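Long-range contact in pyruvate kinase (Cryptosporidium parvum, PDB 4DRS), which probably catalyses the last step of glycolysis, the transfer of phosphate from phosphoenolpyruvate to ADP to give pyruvate and ATP: residues Thr42-Thr46 with Pro446-Ile450. Sequence-based numbering, arbitrary orientation.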
loop_
_atom_site.group_PDB
_atom_site.type_symbol
_atom_site.label_atom_id
_atom_site.label_comp_id
_atom_site.label_asym_id
_atom_site.label_seq_id
_atom_site.Cartn_x
_atom_site.Cartn_y
_atom_site.Cartn_z
ATOM N N THR A 42 -1.064 28.384 10.162
ATOM C CA THR A 42 -1.349 27.010 10.680
ATOM C C THR A 42 -1.387 26.966 12.213
ATOM O O THR A 42 -0.357 26.820 12.881
ATOM C CB THR A 42 -0.376 25.951 10.095
ATOM O OG1 THR A 42 -0.557 24.700 10.774
ATOM C CG2 THR A 42 1.091 26.396 10.217
ATOM N N GLN A 43 -2.591 27.098 12.762
ATOM C CA GLN A 43 -2.782 27.149 14.211
ATOM C C GLN A 43 -2.968 25.766 14.844
ATOM O O GLN A 43 -3.376 24.815 14.179
ATOM C CB GLN A 43 -3.948 28.078 14.572
ATOM C CG GLN A 43 -5.294 27.670 13.989
ATOM C CD GLN A 43 -6.451 28.441 14.601
ATOM O OE1 GLN A 43 -6.391 29.666 14.752
ATOM N NE2 GLN A 43 -7.516 27.726 14.955
ATOM N N ARG A 44 -2.663 25.679 16.136
ATOM C CA ARG A 44 -2.780 24.452 16.919
ATOM C C ARG A 44 -4.180 23.818 16.865
ATOM O O ARG A 44 -5.198 24.512 16.933
ATOM C CB ARG A 44 -2.366 24.736 18.366
ATOM C CG ARG A 44 -2.637 23.609 19.349
ATOM C CD ARG A 44 -2.306 24.010 20.777
ATOM N NE ARG A 44 -2.732 25.371 21.100
ATOM C CZ ARG A 44 -3.976 25.727 21.405
ATOM N NH1 ARG A 44 -4.952 24.832 21.430
ATOM N NH2 ARG A 44 -4.239 26.987 21.684
ATOM N N LYS A 45 -4.213 22.494 16.739
ATOM C CA LYS A 45 -5.474 21.751 16.639
ATOM C C LYS A 45 -5.862 21.098 17.958
ATOM O O LYS A 45 -7.033 21.093 18.337
ATOM C CB LYS A 45 -5.392 20.692 15.540
ATOM C CG LYS A 45 -5.308 21.268 14.142
ATOM C CD LYS A 45 -5.059 20.174 13.119
ATOM C CE LYS A 45 -4.771 20.763 11.753
ATOM N NZ LYS A 45 -5.852 21.699 11.334
ATOM N N THR A 46 -4.870 20.556 18.652
ATOM C CA THR A 46 -5.095 19.913 19.936
ATOM C C THR A 46 -5.593 20.923 20.965
ATOM O O THR A 46 -5.004 21.987 21.150
ATOM C CB THR A 46 -3.823 19.217 20.441
ATOM O OG1 THR A 46 -3.299 18.387 19.397
ATOM C CG2 THR A 46 -4.123 18.350 21.672
ATOM N N PRO A 446 -8.700 16.189 9.502
ATOM C CA PRO A 446 -8.272 16.995 8.361
ATOM C C PRO A 446 -7.079 17.881 8.714
ATOM O O PRO A 446 -6.924 18.270 9.873
ATOM C CB PRO A 446 -9.496 17.866 8.076
ATOM C CG PRO A 446 -10.177 17.994 9.394
ATOM C CD PRO A 446 -9.977 16.664 10.066
ATOM N N SER A 447 -6.245 18.199 7.730
ATOM C CA SER A 447 -5.176 19.165 7.952
ATOM C C SER A 447 -5.772 20.563 8.075
ATOM O O SER A 447 -5.190 21.433 8.718
ATOM C CB SER A 447 -4.141 19.129 6.821
ATOM O OG SER A 447 -4.598 19.842 5.687
ATOM N N GLN A 448 -6.929 20.769 7.449
ATOM C CA GLN A 448 -7.603 22.065 7.487
ATOM C C GLN A 448 -8.257 22.267 8.840
ATOM O O GLN A 448 -8.765 21.316 9.443
ATOM C CB GLN A 448 -8.674 22.174 6.394
ATOM C CG GLN A 448 -8.155 22.106 4.967
ATOM C CD GLN A 448 -7.857 20.690 4.516
ATOM O OE1 GLN A 448 -8.292 19.722 5.146
ATOM N NE2 GLN A 448 -7.120 20.557 3.420
ATOM N N THR A 449 -8.242 23.509 9.313
ATOM C CA THR A 449 -8.986 23.883 10.509
ATOM C C THR A 449 -10.482 23.731 10.239
ATOM O O THR A 449 -10.958 24.057 9.148
ATOM C CB THR A 449 -8.634 25.323 10.957
ATOM O OG1 THR A 449 -7.340 25.317 11.576
ATOM C CG2 THR A 449 -9.655 25.870 11.956
ATOM N N ILE A 450 -11.203 23.204 11.227
ATOM C CA ILE A 450 -12.646 23.046 11.137
ATOM C C ILE A 450 -13.332 24.204 11.852
ATOM O O ILE A 450 -13.113 24.427 13.045
ATOM C CB ILE A 450 -13.124 21.720 11.767
ATOM C CG1 ILE A 450 -12.320 20.534 11.233
ATOM C CG2 ILE A 450 -14.617 21.513 11.521
ATOM C CD1 ILE A 450 -12.288 19.359 12.186
HETATM O O HOH W 1 -4.692 24.173 11.900
HETATM O O HOH W 2 -8.754 20.490 11.962
#
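Lys45 carries most of this contact, reaching from the loop of residues 42-46 to the backbone of 446-450. Its chain runs extended as far as CE and then bends (chi4 -54°), which brings Lys45 NZ within 2.7 Å of Ser447 O, to which it hydrogen-bonds. The ammonium group sits well above the plane of that carbonyl, 63° out of it, and Lys45 CE lies 3.1 Å from Ser447 O, with Pro446 O farther off. Two waters add to the grip. One accepts from Lys45 NZ at 2.8 Å, donates to Gln43 O and hydrogen-bonds to Thr449 OG1; the other links the same NZ to Gln448 O. Lys45 is buried, and the oxygens around its NZ would probably stabilise the positive charge.

The outer side, by contrast, is loose: the side chain of the exposed Gln43 crosses that of Thr449 at about a right angle, and Gln43 CG lies 3.9 Å from Thr449 OG1. Outside the two segments, Glu386 accepts from Lys45 N and hydrogen-bonds to Thr46 OG1. The contact illustrates how a side chain and ordered water can join domains, here the lead-in to the first strand of pyruvate kinase's TIM barrel and the turn entering strand 449-454 of its C-terminal alpha/beta domain.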